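Local coordinates for protein nisin leader peptide-processing serine protease NisP (PDB 4MZD) that is a subtilisin-like serine protease that removes the leader peptide from the nisin precursor, a late step in making this lantibiotic, at residues A[297-302]-A[313-318]; A[93-98]-A[169-174]; A[69-74]-A[336-341]; A[188-193]-A[230-235]; A[193-198]-A[236-241]. All coordinates share one frame; numbering follows the deposited sequence.

Interaction 3 (69-74 with 336-341) joins the start of the modelled chain to a two-stranded antiparallel sheet, and its large loop encloses the other four contacts. Interaction 2 comes next and pairs strands 95-100 and 169-174 of the central sheet. Helix 183-195 follows. Interactions 4 and 5 both join it to helix 222-238; their segments alternate along the chain, so the two contacts cross, and they share Ala193. Tyr173 of interaction 2 packs on this helix and binds Asp196, and Asn198 of interaction 5 binds Ser95, tying helix layer to sheet. Interaction 1 closes a short loop around strand 308-311. It lies beyond the chain's centre from interactions 2, 4 and 5 and touches interaction 3 through Trp336.

Interaction 1 (A[297-302]-A[313-318]); sequences ISDFSN and GTTANF
The carboxylate of Asp299 takes two bonds from Thr315, the residue just before helix 316-328. Thr315 N donates to Asp299 OD1 at 2.8 Å, and Thr315 OG1 donates to Asp299 OD2 at 2.7 Å. Both donors arrive on the syn side, out of the carboxylate plane, so one threonine holds both oxygens and limits their rotation. Thr315 OG1 lies between its backbone N and carbonyl carbon (chi1 48°), which brings the hydroxyl to Asp299. A water joins Asp299 N to Thr314 OG1. Ser298 OG donates to Gly313 O at 2.7 Å in the carbonyl plane. The CD2 edge of Phe300 meets Thr315 OG1 at 3.7 Å, nearly in the ring plane, and Ser298 CB lies over one face, toward the rim. Further out, Thr314 OG1 accepts from Ala316 N at 3.0 Å, an ST turn leading into the helix. Ser298 to Ser301 form a type I turn, closed by Ser301 N to Ser298 O, with Asp299 and Phe300 in the middle. Ser250 OG binds Asp299 O. The contact joins a beta turn to a helix start in this subtilisin-like fold, with the Phe300 side chain about 8 Å from that of Ser353 in the predicted active site.

Interaction 2 (A[93-98]-A[169-174]); sequences KISVGI and TVNIYR
Ile98 and Val170 meet on one face of the sheet, with Ile98 CD1 3.8 Å from Val170 CB. Their side chains cross obliquely. Ile98 chi2 is extended (175°), which carries CD1 out to the neighbouring strand, where it also lies 4.0 Å from Ile172 CD1. Val96 is on this same face, and helix 147-156 packs over Val96, Ile98 and Val170. The other face is more polar. Ser95 and Asn171 point to it, and both bind Asn198 OD1. Further along, Tyr173 turns its ring edge to the neighbouring strand, with CE2 3.9 Å from Gly97 CA. Its hydroxyl reaches Asp196 and Asn198. Strands 95-98 and 169-174 run parallel, their directions 25° apart, in the central sheet of the subtilisin-like fold. Strand 95-100 carries the predicted charge-relay residue Asp100 at its end. Four backbone bonds join the strands. Val96 N donates to Thr169 O and Asn171 N to Val96 O. Ile98 N donates to Asn171 O at 2.8 Å, nearly straight (171°), and Tyr173 N to Ile98 O at 2.9 Å. A water takes a bond from Thr169 N and donates to Ile94 O, and Thr169 CB rests on Ile94 O at 3.5 Å.

Interaction 3 (A[69-74]-A[336-341]); sequences WDYQWD and WLFTTT
The chain turns at Gln72, the centre of an inverse gamma turn, from a 3-10 segment into helix 73-79, and this bend comes alongside strand 337-340. Trp73 NE1 donates to Trp336 O at 2.8 Å. The oxygen lies in the indole plane, but the donor sits 41° out of the carbonyl plane. A chi1 of 61° turns the Trp73 N-H toward this carbonyl, just before the strand. Tyr71 points an edge at the face of Phe338; the ring centroids are 5.5 Å apart and the planes 60° apart. Asp74 OD2 touches Leu337 CB at 3.5 Å. The charge of Asp74 is met by Lys358. One water donates to Tyr71 O and Asp74 OD1 and accepts from Phe338 N. Gln72 NE2 is held by Leu162 O. The strand pairs on with strand 346-349, whose Tyr348 touches both Tyr71 and Phe338, while Gln154 of helix 147-156 touches Asp74 and Leu337.

Interaction 4 (A[188-193]-A[230-235]); sequences RAIRRA and SAINYA
Ser230 OG accepts a hydrogen bond from Arg191 NH2 at 2.7 Å. The bond is weak, because its angle at the hydrogen is only 130°. The hydroxyl lies at the guanidinium edge, in its plane. The side chain of Arg191 is extended from CG to NE, which lets it reach across to the second helix. Ala231 CA lies over one guanidinium face, offset toward the rim. Arg191 NH1 comes to 3.7 Å from Tyr234 CB. The side chains of Arg191 and Tyr234 cross at about a right angle, and the guanidinium and ring planes are 35° apart. The Tyr234 hydroxyl is bound by Asp195, one turn on from Arg191. The apolar part of the contact is carried by Ile190. Its CG2, anti to the backbone N, touches Ala231 O at 3.6 Å and Ala235 CB at 3.9 Å. The axes of 188-193 and 230-235 are 8.7 Å apart at closest and nearly parallel (7°), in keeping with the small Ala231 and Ala235 at the interface. Helices 183-195 and 222-238 lie side by side on the central sheet, with Ile190 resting on Ile203 of strand 200-210 and on Ile99 of strand 95-100.

Interaction 5 (A[193-198]-A[236-241]); sequences AADDGN and TAKGSI
The carboxylate of Asp195, whose OD1 also binds Tyr234, meets Lys238 through that same oxygen. Asp195 OD1 lies 3.4 Å from Lys238 CE and 3.6 Å from Lys238 NZ, a long salt bridge. Lys238 is bent at chi2 and chi3 (-77° and -69°), which curls its chain back over the end of the neighbouring helix. A bridging water accepts from Lys238 NZ and donates to Asp195 O. The other flat group is the amide of Asn198, with Ser95 at its OD1. Asn198 ND2 donates to Ala193 O at 2.9 Å, close to the amide plane and on a carbonyl lone pair. Ala193 O takes a second bond from Asn198 N. Both helices end here in Schellman motifs, at Gly197 and Gly239, before the chain passes into strands 200-210 and 241-245. These are parallel neighbours in the central sheet of the subtilisin-like fold. Across the two helix ends, Ser240 OG donates to Asn198 O at 2.7 Å, tilted 35° from the carbonyl plane. A water donates to the same hydroxyl and to Ala194 O. Ala194 CB packs against Lys238 CB at 4.1 Å and Ser240 OG at 3.8 Å.

Interaction 1 (A[297-302]-A[313-318])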
# COMPACT_ATOMS: atom_id res chain seq x y z
N ILE A 297 -9.68 -14.27 0.02
CA ILE A 297 -8.95 -13.35 0.87
C ILE A 297 -7.72 -14.06 1.44
O ILE A 297 -7.81 -15.19 1.93
CB ILE A 297 -9.83 -12.76 1.99
CG1 ILE A 297 -10.94 -11.90 1.37
CG2 ILE A 297 -9.00 -11.95 2.96
CD1 ILE A 297 -11.85 -11.21 2.38
N SER A 298 -6.57 -13.41 1.34
CA SER A 298 -5.32 -13.97 1.84
C SER A 298 -5.44 -14.34 3.30
O SER A 298 -6.06 -13.61 4.08
CB SER A 298 -4.19 -12.95 1.69
OG SER A 298 -4.06 -12.50 0.35
N ASP A 299 -4.83 -15.45 3.69
CA ASP A 299 -4.87 -15.87 5.08
C ASP A 299 -4.49 -14.75 6.05
O ASP A 299 -5.10 -14.61 7.11
CB ASP A 299 -4.01 -17.12 5.34
CG ASP A 299 -2.52 -16.87 5.13
OD1 ASP A 299 -2.16 -16.24 4.11
OD2 ASP A 299 -1.72 -17.34 5.97
N PHE A 300 -3.48 -13.96 5.68
CA PHE A 300 -3.00 -12.90 6.56
C PHE A 300 -3.81 -11.60 6.49
O PHE A 300 -3.64 -10.73 7.33
CB PHE A 300 -1.53 -12.56 6.25
CG PHE A 300 -1.28 -12.25 4.80
CD1 PHE A 300 -1.68 -11.05 4.24
CD2 PHE A 300 -0.65 -13.18 3.98
CE1 PHE A 300 -1.46 -10.78 2.90
CE2 PHE A 300 -0.43 -12.92 2.64
CZ PHE A 300 -0.84 -11.72 2.10
N SER A 301 -4.66 -11.43 5.47
CA SER A 301 -5.25 -10.12 5.25
C SER A 301 -6.34 -9.77 6.25
O SER A 301 -7.20 -10.60 6.58
CB SER A 301 -5.83 -10.01 3.84
OG SER A 301 -6.34 -8.71 3.61
N ASN A 302 -6.33 -8.53 6.72
CA ASN A 302 -7.50 -8.01 7.40
C ASN A 302 -8.66 -7.97 6.41
O ASN A 302 -8.47 -8.00 5.18
CB ASN A 302 -7.23 -6.61 7.93
CG ASN A 302 -6.32 -6.60 9.15
OD1 ASN A 302 -5.81 -7.63 9.60
ND2 ASN A 302 -6.12 -5.41 9.70
N GLY A 313 -0.93 -12.54 -2.22
CA GLY A 313 -0.32 -13.82 -1.92
C GLY A 313 -0.91 -14.51 -0.70
O GLY A 313 -2.02 -14.19 -0.24
N THR A 314 -0.17 -15.49 -0.19
CA THR A 314 -0.63 -16.28 0.94
C THR A 314 0.55 -16.81 1.74
O THR A 314 1.61 -17.13 1.18
CB THR A 314 -1.50 -17.46 0.48
OG1 THR A 314 -1.92 -18.21 1.63
CG2 THR A 314 -0.74 -18.40 -0.43
N THR A 315 0.35 -16.92 3.05
CA THR A 315 1.31 -17.60 3.91
C THR A 315 0.77 -18.94 4.43
O THR A 315 1.37 -19.56 5.30
CB THR A 315 1.80 -16.72 5.09
OG1 THR A 315 0.68 -16.09 5.74
CG2 THR A 315 2.74 -15.64 4.60
N ALA A 316 -0.36 -19.39 3.89
CA ALA A 316 -0.98 -20.60 4.41
C ALA A 316 -0.09 -21.83 4.27
O ALA A 316 0.01 -22.64 5.19
CB ALA A 316 -2.32 -20.83 3.75
N ASN A 317 0.55 -21.98 3.12
CA ASN A 317 1.42 -23.13 2.91
C ASN A 317 2.76 -22.98 3.61
O ASN A 317 3.30 -23.94 4.14
CB ASN A 317 1.59 -23.42 1.42
CG ASN A 317 0.28 -23.73 0.77
OD1 ASN A 317 -0.48 -24.57 1.26
ND2 ASN A 317 -0.03 -23.05 -0.33
N PHE A 318 3.29 -21.76 3.64
CA PHE A 318 4.47 -21.51 4.44
C PHE A 318 4.25 -21.99 5.88
O PHE A 318 5.11 -22.65 6.47
CB PHE A 318 4.84 -20.03 4.43
CG PHE A 318 6.15 -19.75 5.12
CD1 PHE A 318 7.33 -19.69 4.40
CD2 PHE A 318 6.21 -19.57 6.49
CE1 PHE A 318 8.53 -19.44 5.02
CE2 PHE A 318 7.41 -19.33 7.13
CZ PHE A 318 8.57 -19.26 6.39
O HOH W 1 -4.53 -17.51 1.62

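Interaction 2 (A[93-98]-A[169-174])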
# COMPACT_ATOMS: atom_id res chain seq x y z
N LYS A 93 1.54 13.32 -17.57
CA LYS A 93 0.90 14.27 -16.67
C LYS A 93 0.45 13.65 -15.34
O LYS A 93 0.31 14.35 -14.34
CB LYS A 93 -0.30 14.93 -17.36
CG LYS A 93 0.07 15.86 -18.49
CD LYS A 93 -1.17 16.53 -19.06
CE LYS A 93 -2.01 17.19 -17.97
NZ LYS A 93 -2.92 16.23 -17.27
N ILE A 94 0.24 12.34 -15.34
CA ILE A 94 -0.24 11.62 -14.17
C ILE A 94 0.94 11.08 -13.37
O ILE A 94 1.96 10.69 -13.95
CB ILE A 94 -1.18 10.47 -14.61
CG1 ILE A 94 -1.74 9.70 -13.41
CG2 ILE A 94 -0.46 9.50 -15.56
CD1 ILE A 94 -2.62 10.52 -12.51
N SER A 95 0.81 11.06 -12.05
CA SER A 95 1.82 10.39 -11.24
C SER A 95 1.21 9.81 -9.98
O SER A 95 0.16 10.25 -9.51
CB SER A 95 2.95 11.34 -10.86
OG SER A 95 2.46 12.43 -10.09
N VAL A 96 1.90 8.81 -9.44
CA VAL A 96 1.57 8.26 -8.14
C VAL A 96 2.65 8.66 -7.15
O VAL A 96 3.85 8.50 -7.42
CB VAL A 96 1.47 6.72 -8.18
CG1 VAL A 96 1.12 6.17 -6.81
CG2 VAL A 96 0.44 6.27 -9.22
N GLY A 97 2.24 9.21 -6.01
CA GLY A 97 3.17 9.50 -4.94
C GLY A 97 3.26 8.30 -4.02
O GLY A 97 2.25 7.86 -3.48
N ILE A 98 4.46 7.76 -3.84
CA ILE A 98 4.65 6.55 -3.05
C ILE A 98 5.22 6.91 -1.69
O ILE A 98 6.36 7.37 -1.59
CB ILE A 98 5.58 5.54 -3.74
CG1 ILE A 98 5.16 5.30 -5.20
CG2 ILE A 98 5.58 4.22 -2.97
CD1 ILE A 98 6.14 4.40 -5.94
N THR A 169 4.58 7.63 -14.14
CA THR A 169 5.47 8.42 -13.30
C THR A 169 5.20 8.17 -11.82
O THR A 169 4.05 8.17 -11.38
CB THR A 169 5.33 9.92 -13.61
OG1 THR A 169 5.60 10.12 -15.00
CG2 THR A 169 6.30 10.74 -12.79
N VAL A 170 6.27 7.94 -11.07
CA VAL A 170 6.18 7.83 -9.62
C VAL A 170 7.10 8.84 -8.94
O VAL A 170 8.24 9.05 -9.37
CB VAL A 170 6.49 6.40 -9.11
CG1 VAL A 170 5.45 5.43 -9.65
CG2 VAL A 170 7.89 5.96 -9.48
N ASN A 171 6.57 9.47 -7.90
CA ASN A 171 7.32 10.39 -7.06
C ASN A 171 7.44 9.77 -5.67
O ASN A 171 6.54 9.06 -5.24
CB ASN A 171 6.64 11.75 -7.03
CG ASN A 171 6.69 12.45 -8.37
OD1 ASN A 171 7.76 12.61 -8.96
ND2 ASN A 171 5.54 12.85 -8.88
N ILE A 172 8.55 10.03 -4.99
CA ILE A 172 8.97 9.21 -3.85
C ILE A 172 9.05 10.00 -2.56
O ILE A 172 9.77 11.00 -2.46
CB ILE A 172 10.37 8.61 -4.14
CG1 ILE A 172 10.37 7.91 -5.50
CG2 ILE A 172 10.82 7.72 -3.00
CD1 ILE A 172 9.38 6.79 -5.61
N TYR A 173 8.32 9.52 -1.55
CA TYR A 173 8.24 10.17 -0.24
C TYR A 173 8.65 9.15 0.81
O TYR A 173 7.93 8.19 1.07
CB TYR A 173 6.83 10.75 -0.01
CG TYR A 173 6.51 11.69 -1.14
CD1 TYR A 173 6.98 12.99 -1.14
CD2 TYR A 173 5.82 11.25 -2.26
CE1 TYR A 173 6.75 13.84 -2.21
CE2 TYR A 173 5.59 12.09 -3.34
CZ TYR A 173 6.05 13.38 -3.31
OH TYR A 173 5.83 14.21 -4.38
N ARG A 174 9.83 9.34 1.39
CA ARG A 174 10.39 8.34 2.29
C ARG A 174 9.98 8.60 3.73
O ARG A 174 10.24 9.68 4.28
CB ARG A 174 11.92 8.30 2.18
CG ARG A 174 12.54 7.18 3.00
CD ARG A 174 13.97 6.85 2.64
NE ARG A 174 14.94 7.83 3.11
CZ ARG A 174 15.54 7.80 4.30
NH1 ARG A 174 16.43 8.74 4.60
NH2 ARG A 174 15.27 6.85 5.18
O HOH W 2 3.24 9.36 -16.01

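Interaction 3 (A[69-74]-A[336-341])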
# COMPACT_ATOMS: atom_id res chain seq x y z
N TRP A 69 7.73 -12.09 -16.89
CA TRP A 69 6.27 -11.97 -16.91
C TRP A 69 5.59 -13.28 -16.50
O TRP A 69 4.58 -13.26 -15.79
CB TRP A 69 5.81 -11.55 -18.30
CG TRP A 69 4.34 -11.63 -18.51
CD1 TRP A 69 3.67 -12.51 -19.31
CD2 TRP A 69 3.34 -10.80 -17.91
NE1 TRP A 69 2.32 -12.28 -19.25
CE2 TRP A 69 2.09 -11.23 -18.40
CE3 TRP A 69 3.38 -9.73 -17.02
CZ2 TRP A 69 0.89 -10.63 -18.03
CZ3 TRP A 69 2.18 -9.13 -16.64
CH2 TRP A 69 0.96 -9.58 -17.15
N ASP A 70 6.13 -14.41 -16.93
CA ASP A 70 5.51 -15.69 -16.63
C ASP A 70 5.45 -16.00 -15.13
O ASP A 70 4.64 -16.81 -14.70
CB ASP A 70 6.22 -16.82 -17.37
CG ASP A 70 5.96 -16.80 -18.86
OD1 ASP A 70 4.90 -16.27 -19.26
OD2 ASP A 70 6.79 -17.32 -19.63
N TYR A 71 6.31 -15.35 -14.35
CA TYR A 71 6.31 -15.53 -12.90
C TYR A 71 5.26 -14.67 -12.22
O TYR A 71 5.01 -14.82 -11.03
CB TYR A 71 7.68 -15.16 -12.32
CG TYR A 71 8.81 -16.08 -12.69
CD1 TYR A 71 8.64 -17.46 -12.71
CD2 TYR A 71 10.07 -15.57 -12.99
CE1 TYR A 71 9.68 -18.31 -13.05
CE2 TYR A 71 11.11 -16.41 -13.33
CZ TYR A 71 10.91 -17.77 -13.36
OH TYR A 71 11.95 -18.60 -13.70
N GLN A 72 4.64 -13.76 -12.97
CA GLN A 72 3.74 -12.76 -12.38
C GLN A 72 2.27 -13.17 -12.42
O GLN A 72 1.44 -12.47 -12.99
CB GLN A 72 3.94 -11.41 -13.08
CG GLN A 72 5.33 -10.85 -12.94
CD GLN A 72 5.40 -9.43 -13.42
OE1 GLN A 72 5.77 -9.17 -14.56
NE2 GLN A 72 5.03 -8.50 -12.55
N TRP A 73 1.96 -14.28 -11.76
CA TRP A 73 0.58 -14.76 -11.67
C TRP A 73 -0.35 -13.65 -11.15
O TRP A 73 -1.51 -13.56 -11.54
CB TRP A 73 0.48 -15.99 -10.74
CG TRP A 73 0.92 -15.73 -9.32
CD1 TRP A 73 2.17 -15.91 -8.81
CD2 TRP A 73 0.12 -15.21 -8.25
NE1 TRP A 73 2.20 -15.55 -7.48
CE2 TRP A 73 0.95 -15.12 -7.12
CE3 TRP A 73 -1.23 -14.83 -8.14
CZ2 TRP A 73 0.49 -14.63 -5.89
CZ3 TRP A 73 -1.68 -14.35 -6.91
CH2 TRP A 73 -0.82 -14.26 -5.81
N ASP A 74 0.18 -12.83 -10.25
CA ASP A 74 -0.59 -11.80 -9.58
C ASP A 74 -0.95 -10.65 -10.53
O ASP A 74 -2.04 -10.07 -10.45
CB ASP A 74 0.19 -11.28 -8.36
CG ASP A 74 1.54 -10.70 -8.73
OD1 ASP A 74 2.29 -11.35 -9.50
OD2 ASP A 74 1.86 -9.59 -8.26
N TRP A 336 3.66 -16.51 -3.36
CA TRP A 336 4.25 -15.19 -3.15
C TRP A 336 4.39 -14.52 -4.51
O TRP A 336 4.22 -15.17 -5.55
CB TRP A 336 5.58 -15.29 -2.41
CG TRP A 336 5.44 -15.70 -0.97
CD1 TRP A 336 4.28 -16.01 -0.31
CD2 TRP A 336 6.50 -15.86 -0.02
NE1 TRP A 336 4.56 -16.34 0.99
CE2 TRP A 336 5.92 -16.26 1.19
CE3 TRP A 336 7.89 -15.69 -0.08
CZ2 TRP A 336 6.67 -16.50 2.34
CZ3 TRP A 336 8.64 -15.94 1.06
CH2 TRP A 336 8.03 -16.34 2.25
N LEU A 337 4.66 -13.23 -4.50
CA LEU A 337 4.70 -12.52 -5.76
C LEU A 337 6.08 -11.92 -6.02
O LEU A 337 6.82 -11.52 -5.12
CB LEU A 337 3.56 -11.52 -5.90
CG LEU A 337 3.57 -10.41 -4.87
CD1 LEU A 337 4.18 -9.16 -5.47
CD2 LEU A 337 2.16 -10.10 -4.39
N PHE A 338 6.41 -11.88 -7.30
CA PHE A 338 7.75 -11.55 -7.76
C PHE A 338 7.80 -10.07 -8.10
O PHE A 338 7.03 -9.59 -8.92
CB PHE A 338 7.99 -12.39 -9.01
CG PHE A 338 9.41 -12.44 -9.47
CD1 PHE A 338 10.37 -13.14 -8.77
CD2 PHE A 338 9.77 -11.82 -10.65
CE1 PHE A 338 11.68 -13.19 -9.23
CE2 PHE A 338 11.07 -11.87 -11.12
CZ PHE A 338 12.02 -12.57 -10.42
N THR A 339 8.71 -9.34 -7.47
CA THR A 339 8.77 -7.90 -7.68
C THR A 339 10.21 -7.38 -7.62
O THR A 339 11.14 -8.11 -7.27
CB THR A 339 7.85 -7.16 -6.70
OG1 THR A 339 7.63 -5.82 -7.18
CG2 THR A 339 8.43 -7.15 -5.31
N THR A 340 10.37 -6.12 -8.01
CA THR A 340 11.66 -5.44 -7.97
C THR A 340 12.11 -5.19 -6.54
O THR A 340 11.29 -4.89 -5.69
CB THR A 340 11.54 -4.07 -8.67
OG1 THR A 340 10.40 -3.38 -8.14
CG2 THR A 340 11.32 -4.23 -10.16
N THR A 341 13.41 -5.30 -6.27
CA THR A 341 13.88 -4.94 -4.94
C THR A 341 15.20 -4.16 -4.98
O THR A 341 15.78 -3.94 -6.06
CB THR A 341 13.91 -6.15 -3.99
OG1 THR A 341 14.07 -5.71 -2.63
CG2 THR A 341 15.01 -7.12 -4.37
O HOH W 3 4.41 -12.99 -8.92
O HOH W 4 4.41 -8.97 -9.67

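Interaction 4 (A[188-193]-A[230-235])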
# COMPACT_ATOMS: atom_id res chain seq x y z
N ARG A 188 2.81 14.38 7.12
CA ARG A 188 3.60 15.35 6.36
C ARG A 188 3.81 14.87 4.92
O ARG A 188 3.77 15.65 3.98
CB ARG A 188 4.96 15.61 7.03
CG ARG A 188 4.89 16.58 8.19
CD ARG A 188 6.27 16.97 8.71
NE ARG A 188 6.97 15.85 9.32
CZ ARG A 188 8.17 15.40 8.93
NH1 ARG A 188 8.80 15.99 7.92
NH2 ARG A 188 8.73 14.37 9.54
N ALA A 189 4.05 13.57 4.76
CA ALA A 189 4.24 13.00 3.43
C ALA A 189 2.99 13.09 2.57
O ALA A 189 3.08 13.37 1.37
CB ALA A 189 4.71 11.55 3.53
N ILE A 190 1.82 12.86 3.17
CA ILE A 190 0.57 12.98 2.44
C ILE A 190 0.39 14.40 1.92
O ILE A 190 0.07 14.61 0.75
CB ILE A 190 -0.63 12.58 3.33
CG1 ILE A 190 -0.61 11.07 3.61
CG2 ILE A 190 -1.94 13.00 2.66
CD1 ILE A 190 -1.54 10.65 4.75
N ARG A 191 0.62 15.38 2.79
CA ARG A 191 0.49 16.78 2.39
C ARG A 191 1.47 17.13 1.27
O ARG A 191 1.11 17.80 0.30
CB ARG A 191 0.71 17.70 3.58
CG ARG A 191 -0.34 17.57 4.65
CD ARG A 191 -0.02 18.46 5.84
NE ARG A 191 -0.96 18.26 6.93
CZ ARG A 191 -2.10 18.93 7.06
NH1 ARG A 191 -2.44 19.85 6.16
NH2 ARG A 191 -2.90 18.68 8.08
N ARG A 192 2.71 16.68 1.41
CA ARG A 192 3.75 16.97 0.43
C ARG A 192 3.45 16.32 -0.92
O ARG A 192 3.63 16.94 -1.97
CB ARG A 192 5.11 16.50 0.95
CG ARG A 192 6.30 16.91 0.10
CD ARG A 192 6.50 18.42 0.12
NE ARG A 192 5.94 19.07 -1.06
CZ ARG A 192 5.82 20.39 -1.20
NH1 ARG A 192 6.20 21.19 -0.21
NH2 ARG A 192 5.32 20.90 -2.31
N ALA A 193 2.99 15.08 -0.89
CA ALA A 193 2.63 14.39 -2.12
C ALA A 193 1.49 15.10 -2.84
O ALA A 193 1.50 15.20 -4.06
CB ALA A 193 2.27 12.94 -1.83
N SER A 230 -6.77 15.30 9.15
CA SER A 230 -6.44 16.61 8.61
C SER A 230 -5.62 16.50 7.33
O SER A 230 -5.85 17.22 6.36
CB SER A 230 -5.68 17.43 9.66
OG SER A 230 -5.39 18.72 9.18
N ALA A 231 -4.65 15.59 7.32
CA ALA A 231 -3.80 15.41 6.15
C ALA A 231 -4.60 14.87 4.96
O ALA A 231 -4.42 15.32 3.82
CB ALA A 231 -2.62 14.50 6.47
N ILE A 232 -5.48 13.92 5.23
CA ILE A 232 -6.32 13.33 4.20
C ILE A 232 -7.33 14.34 3.65
O ILE A 232 -7.58 14.38 2.44
CB ILE A 232 -7.01 12.07 4.72
CG1 ILE A 232 -5.97 10.96 4.89
CG2 ILE A 232 -8.12 11.62 3.78
CD1 ILE A 232 -6.42 9.85 5.77
N ASN A 233 -7.91 15.15 4.53
CA ASN A 233 -8.80 16.21 4.09
C ASN A 233 -8.08 17.20 3.20
O ASN A 233 -8.63 17.69 2.22
CB ASN A 233 -9.43 16.92 5.29
CG ASN A 233 -10.54 16.12 5.93
OD1 ASN A 233 -11.12 15.23 5.30
ND2 ASN A 233 -10.85 16.43 7.18
N TYR A 234 -6.83 17.50 3.55
CA TYR A 234 -6.03 18.40 2.74
C TYR A 234 -5.76 17.80 1.36
O TYR A 234 -5.91 18.47 0.34
CB TYR A 234 -4.73 18.73 3.44
CG TYR A 234 -3.88 19.68 2.66
CD1 TYR A 234 -4.20 21.03 2.60
CD2 TYR A 234 -2.75 19.24 1.96
CE1 TYR A 234 -3.44 21.92 1.88
CE2 TYR A 234 -1.98 20.13 1.24
CZ TYR A 234 -2.33 21.47 1.20
OH TYR A 234 -1.59 22.39 0.49
N ALA A 235 -5.37 16.54 1.33
CA ALA A 235 -5.11 15.87 0.06
C ALA A 235 -6.36 15.91 -0.81
O ALA A 235 -6.29 16.20 -2.00
CB ALA A 235 -4.67 14.43 0.31

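Interaction 5 (A[193-198]-A[236-241])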
# COMPACT_ATOMS: atom_id res chain seq x y z
N ALA A 193 2.99 15.08 -0.89
CA ALA A 193 2.63 14.39 -2.12
C ALA A 193 1.49 15.10 -2.84
O ALA A 193 1.50 15.20 -4.06
CB ALA A 193 2.27 12.94 -1.83
N ALA A 194 0.51 15.59 -2.08
CA ALA A 194 -0.60 16.34 -2.67
C ALA A 194 -0.12 17.68 -3.22
O ALA A 194 -0.51 18.08 -4.32
CB ALA A 194 -1.70 16.54 -1.65
N ASP A 195 0.74 18.36 -2.47
CA ASP A 195 1.28 19.64 -2.92
C ASP A 195 2.10 19.50 -4.20
O ASP A 195 2.14 20.42 -5.01
CB ASP A 195 2.12 20.29 -1.82
CG ASP A 195 1.26 20.92 -0.74
OD1 ASP A 195 0.10 21.26 -1.03
OD2 ASP A 195 1.74 21.06 0.41
N ASP A 196 2.75 18.35 -4.38
CA ASP A 196 3.55 18.10 -5.57
C ASP A 196 2.71 17.65 -6.77
O ASP A 196 3.25 17.36 -7.83
CB ASP A 196 4.63 17.05 -5.29
CG ASP A 196 5.73 17.55 -4.36
OD1 ASP A 196 5.84 18.77 -4.12
OD2 ASP A 196 6.50 16.68 -3.89
N GLY A 197 1.39 17.56 -6.58
CA GLY A 197 0.49 17.29 -7.69
C GLY A 197 0.24 15.82 -8.01
O GLY A 197 -0.29 15.52 -9.08
N ASN A 198 0.60 14.92 -7.10
CA ASN A 198 0.31 13.51 -7.30
C ASN A 198 -1.17 13.26 -7.07
O ASN A 198 -1.63 13.33 -5.93
CB ASN A 198 1.10 12.65 -6.31
CG ASN A 198 2.58 12.76 -6.52
OD1 ASN A 198 3.14 12.18 -7.45
ND2 ASN A 198 3.24 13.52 -5.65
N THR A 236 -7.51 15.62 -0.21
CA THR A 236 -8.78 15.71 -0.92
C THR A 236 -9.03 17.11 -1.47
O THR A 236 -9.42 17.27 -2.63
CB THR A 236 -9.93 15.30 -0.01
OG1 THR A 236 -9.74 13.93 0.39
CG2 THR A 236 -11.26 15.42 -0.73
N ALA A 237 -8.80 18.13 -0.65
CA ALA A 237 -8.99 19.52 -1.08
C ALA A 237 -8.11 19.85 -2.28
O ALA A 237 -8.49 20.66 -3.13
CB ALA A 237 -8.69 20.47 0.07
N LYS A 238 -6.94 19.22 -2.36
CA LYS A 238 -6.00 19.44 -3.46
C LYS A 238 -6.34 18.61 -4.69
O LYS A 238 -5.75 18.80 -5.75
CB LYS A 238 -4.57 19.13 -3.01
CG LYS A 238 -4.05 20.05 -1.91
CD LYS A 238 -3.63 21.40 -2.45
CE LYS A 238 -2.38 21.30 -3.31
NZ LYS A 238 -1.87 22.63 -3.73
N GLY A 239 -7.28 17.68 -4.55
CA GLY A 239 -7.70 16.85 -5.65
C GLY A 239 -7.04 15.48 -5.73
O GLY A 239 -7.15 14.81 -6.76
N SER A 240 -6.36 15.08 -4.66
CA SER A 240 -5.68 13.78 -4.61
C SER A 240 -6.54 12.73 -3.91
O SER A 240 -7.36 13.06 -3.06
CB SER A 240 -4.35 13.90 -3.87
OG SER A 240 -3.46 14.76 -4.55
N ILE A 241 -6.33 11.47 -4.28
CA ILE A 241 -6.93 10.36 -3.57
C ILE A 241 -5.82 9.54 -2.92
O ILE A 241 -4.73 9.41 -3.47
CB ILE A 241 -7.78 9.47 -4.51
CG1 ILE A 241 -8.71 8.57 -3.70
CG2 ILE A 241 -6.89 8.68 -5.47
CD1 ILE A 241 -9.86 8.00 -4.48
O HOH W 5 -2.67 17.09 -5.85
O HOH W 6 0.60 22.81 -4.54